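Side-chain contacts in hypothetical protein PH1320 (PDB 2E87), which is of unknown function but binds GDP and, as an Obg-type G protein of the NOG1 family, probably acts as a GTPase: residues A173-V178 and I268-E273; Y252-S257 and K299-F304; R227-S230 and E236-A239. One frame throughout, in Å; residues are numbered along the deposited sequence.

Contact 1. Residues A173-V178 and I268-E273. With GDP (guanosine-5'-diphosphate), chain F.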
loop_
_atom_site.group_PDB
_atom_site.type_symbol
_atom_site.label_atom_id
_atom_site.label_comp_id
_atom_site.label_asym_id
_atom_site.label_seq_id
_atom_site.Cartn_x
_atom_site.Cartn_y
_atom_site.Cartn_z
ATOM N N ALA A 173 13.166 -16.036 -7.434
ATOM C CA ALA A 173 13.731 -15.255 -8.545
ATOM C C ALA A 173 14.388 -16.118 -9.644
ATOM O O ALA A 173 14.568 -17.331 -9.490
ATOM C CB ALA A 173 14.751 -14.257 -7.998
ATOM N N GLY A 174 14.740 -15.474 -10.751
ATOM C CA GLY A 174 15.376 -16.174 -11.846
ATOM C C GLY A 174 14.763 -15.745 -13.161
ATOM O O GLY A 174 13.667 -15.182 -13.178
ATOM N N HIS A 175 15.467 -16.020 -14.261
ATOM C CA HIS A 175 15.003 -15.667 -15.597
ATOM C C HIS A 175 13.652 -16.282 -15.931
ATOM O O HIS A 175 13.145 -17.161 -15.228
ATOM C CB HIS A 175 16.008 -16.132 -16.664
ATOM C CG HIS A 175 17.109 -15.160 -16.929
ATOM N ND1 HIS A 175 18.373 -15.308 -16.401
ATOM C CD2 HIS A 175 17.133 -14.018 -17.658
ATOM C CE1 HIS A 175 19.131 -14.299 -16.794
ATOM N NE2 HIS A 175 18.402 -13.501 -17.558
ATOM N N PRO A 176 13.054 -15.834 -17.035
ATOM C CA PRO A 176 11.759 -16.383 -17.417
ATOM C C PRO A 176 11.943 -17.829 -17.824
ATOM O O PRO A 176 12.985 -18.200 -18.371
ATOM C CB PRO A 176 11.350 -15.503 -18.599
ATOM C CG PRO A 176 12.100 -14.197 -18.333
ATOM C CD PRO A 176 13.435 -14.716 -17.912
ATOM N N ASN A 177 10.936 -18.642 -17.534
ATOM C CA ASN A 177 10.931 -20.052 -17.880
ATOM C C ASN A 177 11.921 -20.927 -17.135
ATOM O O ASN A 177 12.210 -22.033 -17.599
ATOM C CB ASN A 177 11.173 -20.255 -19.383
ATOM C CG ASN A 177 10.345 -19.335 -20.247
ATOM O OD1 ASN A 177 9.122 -19.295 -20.140
ATOM N ND2 ASN A 177 11.014 -18.588 -21.116
ATOM N N VAL A 178 12.462 -20.476 -16.007
ATOM C CA VAL A 178 13.397 -21.350 -15.305
ATOM C C VAL A 178 12.681 -22.284 -14.329
ATOM O O VAL A 178 13.293 -23.182 -13.775
ATOM C CB VAL A 178 14.481 -20.563 -14.527
ATOM C CG1 VAL A 178 15.311 -19.734 -15.476
ATOM C CG2 VAL A 178 13.829 -19.698 -13.457
ATOM N N ILE A 268 23.927 -16.234 -14.618
ATOM C CA ILE A 268 24.844 -15.860 -13.538
ATOM C C ILE A 268 24.902 -14.330 -13.389
ATOM O O ILE A 268 24.934 -13.806 -12.280
ATOM C CB ILE A 268 26.277 -16.415 -13.774
ATOM C CG1 ILE A 268 26.331 -17.897 -13.415
ATOM C CG2 ILE A 268 27.287 -15.672 -12.921
ATOM C CD1 ILE A 268 27.641 -18.568 -13.839
ATOM N N HIS A 269 24.903 -13.602 -14.496
ATOM C CA HIS A 269 24.959 -12.154 -14.367
ATOM C C HIS A 269 23.758 -11.668 -13.591
ATOM O O HIS A 269 23.889 -10.832 -12.698
ATOM C CB HIS A 269 25.004 -11.483 -15.736
ATOM C CG HIS A 269 26.303 -11.672 -16.448
ATOM N ND1 HIS A 269 26.458 -11.418 -17.795
ATOM C CD2 HIS A 269 27.514 -12.077 -15.997
ATOM C CE1 HIS A 269 27.710 -11.660 -18.142
ATOM N NE2 HIS A 269 28.371 -12.061 -17.070
ATOM N N LEU A 270 22.589 -12.207 -13.920
ATOM C CA LEU A 270 21.366 -11.802 -13.250
ATOM C C LEU A 270 21.434 -12.161 -11.779
ATOM O O LEU A 270 21.075 -11.353 -10.923
ATOM C CB LEU A 270 20.140 -12.464 -13.884
ATOM C CG LEU A 270 18.814 -11.900 -13.363
ATOM C CD1 LEU A 270 18.721 -10.422 -13.708
ATOM C CD2 LEU A 270 17.653 -12.665 -13.973
ATOM N N PHE A 271 21.895 -13.369 -11.479
ATOM C CA PHE A 271 21.995 -13.775 -10.090
ATOM C C PHE A 271 22.842 -12.770 -9.301
ATOM O O PHE A 271 22.485 -12.376 -8.192
ATOM C CB PHE A 271 22.631 -15.155 -9.976
ATOM C CG PHE A 271 23.145 -15.454 -8.608
ATOM C CD1 PHE A 271 22.281 -15.860 -7.599
ATOM C CD2 PHE A 271 24.480 -15.246 -8.300
ATOM C CE1 PHE A 271 22.744 -16.047 -6.298
ATOM C CE2 PHE A 271 24.952 -15.430 -6.995
ATOM C CZ PHE A 271 24.078 -15.831 -5.997
ATOM N N GLU A 272 23.965 -12.357 -9.875
ATOM C CA GLU A 272 24.859 -11.425 -9.197
ATOM C C GLU A 272 24.220 -10.049 -8.990
ATOM O O GLU A 272 24.409 -9.414 -7.956
ATOM C CB GLU A 272 26.176 -11.301 -9.968
ATOM C CG GLU A 272 26.816 -12.648 -10.238
ATOM C CD GLU A 272 28.139 -12.552 -10.975
ATOM O OE1 GLU A 272 28.187 -11.906 -12.054
ATOM O OE2 GLU A 272 29.126 -13.142 -10.471
ATOM N N GLU A 273 23.463 -9.588 -9.975
ATOM C CA GLU A 273 22.793 -8.309 -9.850
ATOM C C GLU A 273 21.696 -8.397 -8.777
ATOM O O GLU A 273 21.517 -7.476 -7.992
ATOM C CB GLU A 273 22.176 -7.906 -11.182
ATOM C CG GLU A 273 21.923 -6.425 -11.277
ATOM C CD GLU A 273 20.917 -6.085 -12.338
ATOM O OE1 GLU A 273 19.721 -6.336 -12.108
ATOM O OE2 GLU A 273 21.318 -5.578 -13.406
HETATM P PB GDP F . 8.861 -19.371 -14.692
HETATM O O1B GDP F . 8.623 -18.549 -15.944
HETATM O O2B GDP F . 10.353 -19.152 -14.103
HETATM O O3B GDP F . 7.711 -19.492 -13.687
HETATM O O3A GDP F . 8.965 -20.848 -15.281
HETATM P PA GDP F . 7.877 -22.045 -15.244
HETATM O O1A GDP F . 7.547 -22.435 -13.845
HETATM O O2A GDP F . 6.547 -21.565 -16.033
HETATM O "O5'" GDP F . 8.562 -23.294 -15.989
HETATM C "C5'" GDP F . 8.841 -22.917 -17.351
HETATM C "C4'" GDP F . 8.832 -24.168 -18.249
HETATM O "O4'" GDP F . 9.814 -25.148 -17.742
HETATM C "C3'" GDP F . 7.514 -24.945 -18.257
HETATM O "O3'" GDP F . 6.820 -25.472 -19.391
HETATM C "C2'" GDP F . 7.676 -25.891 -17.051
HETATM O "O2'" GDP F . 6.841 -27.042 -17.289
HETATM C "C1'" GDP F . 9.086 -26.369 -17.329
HETATM N N9 GDP F . 9.743 -26.935 -16.141
HETATM C C8 GDP F . 9.654 -26.493 -14.847
HETATM N N7 GDP F . 10.377 -27.247 -14.061
HETATM C C5 GDP F . 10.976 -28.215 -14.798
HETATM C C6 GDP F . 11.863 -29.311 -14.503
HETATM O O6 GDP F . 12.239 -29.528 -13.356
HETATM N N1 GDP F . 12.280 -30.108 -15.545
HETATM C C2 GDP F . 11.856 -29.863 -16.847
HETATM N N2 GDP F . 12.286 -30.673 -17.862
HETATM N N3 GDP F . 11.035 -28.860 -17.126
HETATM C C4 GDP F . 10.577 -28.021 -16.147
#
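Leu270 sets its CD2 methyl over the imidazole of His175, joining helix 264-277 to the phosphate-binding P-loop (Walker A motif) of the G domain. The evidence for a CH-pi contact is the position of Leu270 CD2, 3.6 Å from the centroid of the His175 ring and 10° off the ring normal: the methyl lies over the middle of the face, not at its rim. Leu270 CB adds a second touch, 3.6 Å from His175 CE1. With CG opposite the backbone N (chi1 -171°), the leucine reaches toward the loop, where its CD2 also comes within 4.3 Å of Gly174 C. All three residues are buried, and Phe262 stacks on the same imidazole. Replacing His175 by an alanine would probably open a gap beside Leu270 CD2 and leave Phe262 without its stacking partner.

The tight packing ends here. One residue back along the helix, His269 is exposed and does not touch the loop; past His175, the chain runs through the partly exposed Pro176 and Asn177 in a type II turn spanning His175 to Val178. That turn presents backbone amides to the nucleotide. Val178 N makes a weak bond to GDP O2B, whereas Asn177 N gives a shorter and straighter one to GDP O1B, 2.8 Å long with an N-H...O angle of 149°.

Contact 2. Residues Y252-S257 and K299-F304; sequences YIFDPS and KRLEKF
Leu301 lays CD2 over the Phe254 ring and sets CD1 against Phe254 CB and Pro256 CG. The first of these is a CH-pi interaction: Leu301 CD2 stands 3.5 Å from the centroid of the Phe254 ring and 8° off its normal, centred over the face. The opposite face of that ring is met by Tyr252 CD2, so the Phe254 ring has a leucine methyl over one face and a ring carbon of Tyr252, offset toward the rim, over the other.

The second kind is aliphatic. Leu301 CD1 wedges between Phe254 CB and Pro256 CG, 3.3 Å from each, which is close for carbon atoms. The leucine's chi1 of -116° lies away from the staggered values, consistent with a side chain adjusted to tight quarters. All of this is buried where helix 295-307 covers strand 249-254, a parallel strand inside the sheet of the P-loop G domain; Leu301 also touches Ile287 on the neighbouring strand and Leu264 of helix 264-277.

The two phenylalanines also touch. Phe304 CE2 approaches Phe254 CZ to 4.1 Å, the two side chains crossing at about a right angle, and Phe304 also touches Ile268 and Glu272 of helix 264-277.

No hydrogen bond crosses between the two segments; the polar bonds of Asp255 and Ser257 shape the loop after the strand. Asp255 OD1 accepts from Ser257 N at 3.1 Å, forming an Asx turn, and from Ser257 OG at 2.7 Å, the hydroxyl arriving on the syn side near the carboxylate plane. Asp255 OD2 turns to other partners, a salt bridge with Lys289 and the amide of Cys260.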
loop_
_atom_site.group_PDB
_atom_site.type_symbol
_atom_site.label_atom_id
_atom_site.label_comp_id
_atom_site.label_asym_id
_atom_site.label_seq_id
_atom_site.Cartn_x
_atom_site.Cartn_y
_atom_site.Cartn_z
ATOM N N TYR A 252 16.828 -18.502 -5.500
ATOM C CA TYR A 252 17.230 -18.164 -6.853
ATOM C C TYR A 252 17.384 -19.439 -7.660
ATOM O O TYR A 252 18.215 -20.288 -7.334
ATOM C CB TYR A 252 18.554 -17.410 -6.860
ATOM C CG TYR A 252 18.775 -16.716 -8.169
ATOM C CD1 TYR A 252 18.376 -15.394 -8.342
ATOM C CD2 TYR A 252 19.278 -17.406 -9.273
ATOM C CE1 TYR A 252 18.456 -14.773 -9.586
ATOM C CE2 TYR A 252 19.367 -16.794 -10.516
ATOM C CZ TYR A 252 18.951 -15.472 -10.664
ATOM O OH TYR A 252 19.019 -14.842 -11.884
ATOM N N ILE A 253 16.585 -19.562 -8.714
ATOM C CA ILE A 253 16.633 -20.740 -9.557
ATOM C C ILE A 253 17.450 -20.548 -10.834
ATOM O O ILE A 253 17.227 -19.596 -11.584
ATOM C CB ILE A 253 15.227 -21.183 -10.001
ATOM C CG1 ILE A 253 14.310 -21.381 -8.790
ATOM C CG2 ILE A 253 15.338 -22.466 -10.807
ATOM C CD1 ILE A 253 12.884 -21.777 -9.156
ATOM N N PHE A 254 18.390 -21.465 -11.057
ATOM C CA PHE A 254 19.222 -21.502 -12.262
ATOM C C PHE A 254 18.679 -22.666 -13.101
ATOM O O PHE A 254 18.169 -23.637 -12.547
ATOM C CB PHE A 254 20.682 -21.846 -11.947
ATOM C CG PHE A 254 21.491 -20.708 -11.404
ATOM C CD1 PHE A 254 21.735 -20.603 -10.039
ATOM C CD2 PHE A 254 22.046 -19.763 -12.263
ATOM C CE1 PHE A 254 22.525 -19.577 -9.538
ATOM C CE2 PHE A 254 22.834 -18.738 -11.779
ATOM C CZ PHE A 254 23.077 -18.641 -10.414
ATOM N N ASP A 255 18.796 -22.565 -14.424
ATOM C CA ASP A 255 18.374 -23.635 -15.333
ATOM C C ASP A 255 19.605 -24.015 -16.157
ATOM O O ASP A 255 19.846 -23.462 -17.228
ATOM C CB ASP A 255 17.246 -23.168 -16.266
ATOM C CG ASP A 255 16.940 -24.187 -17.370
ATOM O OD1 ASP A 255 17.442 -25.332 -17.276
ATOM O OD2 ASP A 255 16.199 -23.854 -18.327
ATOM N N PRO A 256 20.399 -24.968 -15.665
ATOM C CA PRO A 256 21.617 -25.410 -16.361
ATOM C C PRO A 256 21.417 -25.941 -17.779
ATOM O O PRO A 256 22.356 -25.980 -18.559
ATOM C CB PRO A 256 22.182 -26.479 -15.428
ATOM C CG PRO A 256 21.652 -26.098 -14.095
ATOM C CD PRO A 256 20.236 -25.695 -14.398
ATOM N N SER A 257 20.198 -26.352 -18.100
ATOM C CA SER A 257 19.883 -26.889 -19.420
ATOM C C SER A 257 19.796 -25.773 -20.472
ATOM O O SER A 257 19.965 -26.006 -21.673
ATOM C CB SER A 257 18.541 -27.612 -19.368
ATOM O OG SER A 257 17.476 -26.686 -19.572
ATOM N N LYS A 299 28.216 -28.658 -13.463
ATOM C CA LYS A 299 29.503 -28.630 -12.780
ATOM C C LYS A 299 29.947 -27.188 -12.632
ATOM O O LYS A 299 30.415 -26.780 -11.569
ATOM C CB LYS A 299 30.559 -29.416 -13.568
ATOM C CG LYS A 299 30.419 -30.933 -13.478
ATOM C CD LYS A 299 31.598 -31.650 -14.135
ATOM C CE LYS A 299 31.536 -33.163 -13.925
ATOM N NZ LYS A 299 32.790 -33.845 -14.369
ATOM N N ARG A 300 29.797 -26.421 -13.710
ATOM C CA ARG A 300 30.173 -25.016 -13.701
ATOM C C ARG A 300 29.316 -24.264 -12.696
ATOM O O ARG A 300 29.815 -23.422 -11.948
ATOM C CB ARG A 300 29.987 -24.395 -15.089
ATOM C CG ARG A 300 30.152 -22.877 -15.092
ATOM C CD ARG A 300 31.539 -22.459 -14.599
ATOM N NE ARG A 300 31.579 -21.077 -14.123
ATOM C CZ ARG A 300 31.199 -20.018 -14.831
ATOM N NH1 ARG A 300 30.740 -20.172 -16.066
ATOM N NH2 ARG A 300 31.284 -18.800 -14.304
ATOM N N LEU A 301 28.024 -24.574 -12.677
ATOM C CA LEU A 301 27.111 -23.912 -11.757
ATOM C C LEU A 301 27.470 -24.174 -10.302
ATOM O O LEU A 301 27.728 -23.232 -9.553
ATOM C CB LEU A 301 25.670 -24.342 -12.023
ATOM C CG LEU A 301 24.792 -23.185 -12.496
ATOM C CD1 LEU A 301 23.365 -23.654 -12.668
ATOM C CD2 LEU A 301 24.854 -22.056 -11.484
ATOM N N GLU A 302 27.489 -25.441 -9.894
ATOM C CA GLU A 302 27.833 -25.761 -8.513
ATOM C C GLU A 302 29.148 -25.093 -8.135
ATOM O O GLU A 302 29.271 -24.517 -7.056
ATOM C CB GLU A 302 27.948 -27.271 -8.309
ATOM C CG GLU A 302 26.648 -28.015 -8.505
ATOM C CD GLU A 302 26.525 -29.213 -7.583
ATOM O OE1 GLU A 302 26.551 -29.010 -6.351
ATOM O OE2 GLU A 302 26.401 -30.351 -8.086
ATOM N N LYS A 303 30.121 -25.162 -9.037
ATOM C CA LYS A 303 31.424 -24.562 -8.799
ATOM C C LYS A 303 31.199 -23.096 -8.473
ATOM O O LYS A 303 31.479 -22.648 -7.365
ATOM C CB LYS A 303 32.298 -24.707 -10.045
ATOM C CG LYS A 303 33.801 -24.589 -9.801
ATOM C CD LYS A 303 34.582 -25.080 -11.024
ATOM C CE LYS A 303 36.073 -25.254 -10.732
ATOM N NZ LYS A 303 36.798 -25.937 -11.854
ATOM N N PHE A 304 30.676 -22.359 -9.446
ATOM C CA PHE A 304 30.385 -20.935 -9.287
ATOM C C PHE A 304 29.636 -20.631 -7.994
ATOM O O PHE A 304 30.010 -19.727 -7.244
ATOM C CB PHE A 304 29.541 -20.443 -10.462
ATOM C CG PHE A 304 28.913 -19.100 -10.235
ATOM C CD1 PHE A 304 29.673 -17.943 -10.299
ATOM C CD2 PHE A 304 27.566 -18.994 -9.937
ATOM C CE1 PHE A 304 29.096 -16.697 -10.069
ATOM C CE2 PHE A 304 26.980 -17.756 -9.705
ATOM C CZ PHE A 304 27.746 -16.605 -9.771
#

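Contact 3. Residues R227-S230 and E236-A239; sequences RPIS and EKQA
Ile229 and Lys237 meet with their side chains crossing at about a right angle, in what is probably the switch II region, judging from the DxxG motif that follows strand 214-220: the loop beyond that motif folds back against helix 234-241. The backbones come closest at this same pair, with 6.5 Å between Ile229 CA and Lys237 CA.

Two orientations account for the contact. On the loop, Ile229 places its CG2 methyl opposite the backbone N, and this branch meets the lysine, with CG2 of Ile229 3.8 Å from CG of Lys237. On the helix, Lys237 CG likewise lies opposite its own backbone N (chi1 -156°), and the chain beyond it is fully extended. The aliphatic stem therefore runs past the isoleucine and along the loop backbone, Lys237 CE lying 3.8 Å from Ile229 O. No hydrogen bond joins the two segments; they meet by van der Waals packing of the lysine stem, with Ile229 buried and Ser230 exposed.

The polar ends have partners elsewhere. Ser230 OG is hydrogen-bonded to Glu273 OE2 on helix 264-277, which ties this end of the loop to a second helix, and Ile229 also packs against Glu277 there. Lys237 has a long, weak ion pair with Glu234 one turn earlier. Its ammonium group ends beside the serine backbone, with Lys237 NZ 4.1 Å from both Ser230 CA and Ser230 O.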
loop_
_atom_site.group_PDB
_atom_site.type_symbol
_atom_site.label_atom_id
_atom_site.label_comp_id
_atom_site.label_asym_id
_atom_site.label_seq_id
_atom_site.Cartn_x
_atom_site.Cartn_y
_atom_site.Cartn_z
ATOM N N ARG A 227 14.926 -10.131 -14.848
ATOM C CA ARG A 227 15.634 -9.328 -15.833
ATOM C C ARG A 227 16.489 -8.267 -15.156
ATOM O O ARG A 227 16.229 -7.880 -14.022
ATOM C CB ARG A 227 14.647 -8.674 -16.786
ATOM C CG ARG A 227 13.759 -7.656 -16.144
ATOM C CD ARG A 227 12.491 -7.520 -16.942
ATOM N NE ARG A 227 11.819 -8.812 -17.051
ATOM C CZ ARG A 227 10.622 -8.991 -17.596
ATOM N NH1 ARG A 227 9.949 -7.953 -18.085
ATOM N NH2 ARG A 227 10.096 -10.209 -17.650
ATOM N N PRO A 228 17.539 -7.794 -15.845
ATOM C CA PRO A 228 18.437 -6.773 -15.302
ATOM C C PRO A 228 17.655 -5.632 -14.656
ATOM O O PRO A 228 16.774 -5.047 -15.283
ATOM C CB PRO A 228 19.210 -6.318 -16.536
ATOM C CG PRO A 228 19.301 -7.552 -17.332
ATOM C CD PRO A 228 17.896 -8.102 -17.240
ATOM N N ILE A 229 17.968 -5.343 -13.398
ATOM C CA ILE A 229 17.308 -4.275 -12.656
ATOM C C ILE A 229 17.844 -2.947 -13.166
ATOM O O ILE A 229 17.104 -1.976 -13.280
ATOM C CB ILE A 229 17.585 -4.391 -11.127
ATOM C CG1 ILE A 229 17.236 -5.802 -10.636
ATOM C CG2 ILE A 229 16.748 -3.371 -10.363
ATOM C CD1 ILE A 229 17.598 -6.063 -9.188
ATOM N N SER A 230 19.135 -2.924 -13.491
ATOM C CA SER A 230 19.804 -1.727 -14.000
ATOM C C SER A 230 19.118 -1.127 -15.224
ATOM O O SER A 230 18.991 0.090 -15.337
ATOM C CB SER A 230 21.251 -2.053 -14.353
ATOM O OG SER A 230 21.949 -2.498 -13.208
ATOM N N GLU A 236 10.199 1.931 -11.463
ATOM C CA GLU A 236 9.942 0.497 -11.486
ATOM C C GLU A 236 11.021 -0.191 -10.680
ATOM O O GLU A 236 10.827 -1.271 -10.143
ATOM C CB GLU A 236 9.902 -0.028 -12.921
ATOM C CG GLU A 236 10.983 0.504 -13.810
ATOM C CD GLU A 236 10.712 0.202 -15.266
ATOM O OE1 GLU A 236 9.625 0.580 -15.759
ATOM O OE2 GLU A 236 11.586 -0.408 -15.922
ATOM N N LYS A 237 12.156 0.470 -10.573
ATOM C CA LYS A 237 13.270 -0.048 -9.807
ATOM C C LYS A 237 12.878 0.003 -8.321
ATOM O O LYS A 237 13.176 -0.920 -7.548
ATOM C CB LYS A 237 14.478 0.840 -10.072
ATOM C CG LYS A 237 15.839 0.236 -9.864
ATOM C CD LYS A 237 16.839 1.104 -10.636
ATOM C CE LYS A 237 18.257 0.554 -10.626
ATOM N NZ LYS A 237 19.161 1.398 -11.480
ATOM N N GLN A 238 12.213 1.087 -7.926
ATOM C CA GLN A 238 11.783 1.248 -6.544
ATOM C C GLN A 238 10.709 0.193 -6.236
ATOM O O GLN A 238 10.667 -0.350 -5.134
ATOM C CB GLN A 238 11.214 2.656 -6.326
ATOM C CG GLN A 238 10.973 3.061 -4.859
ATOM C CD GLN A 238 10.029 4.264 -4.718
ATOM O OE1 GLN A 238 9.670 4.899 -5.710
ATOM N NE2 GLN A 238 9.629 4.579 -3.482
ATOM N N ALA A 239 9.856 -0.092 -7.219
ATOM C CA ALA A 239 8.785 -1.077 -7.075
ATOM C C ALA A 239 9.335 -2.489 -6.894
ATOM O O ALA A 239 8.779 -3.303 -6.142
ATOM C CB ALA A 239 7.876 -1.044 -8.295
#

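All three contacts lie in the G domain, on the same side of the chain's centre. Contacts 1 and 2 have centres about 11 Å apart and alternate along the chain: strand 249-254 leads into helix 264-277, which also packs on helix 295-307 of contact 2, while Ala173 pairs with Ile253 between adjacent parallel strands. Contact 3, its centre about 13 Å from that of contact 1, is nested in sequence between that contact's two segments and is joined to it where Glu273 of helix 264-277 bonds to the loop 227-230. Contacts 2 and 3 do not touch; their centres are about 23 Å apart. One helix, 264-277, thus touches the GDP-binding P-loop, the loop 227-230 and helix 295-307.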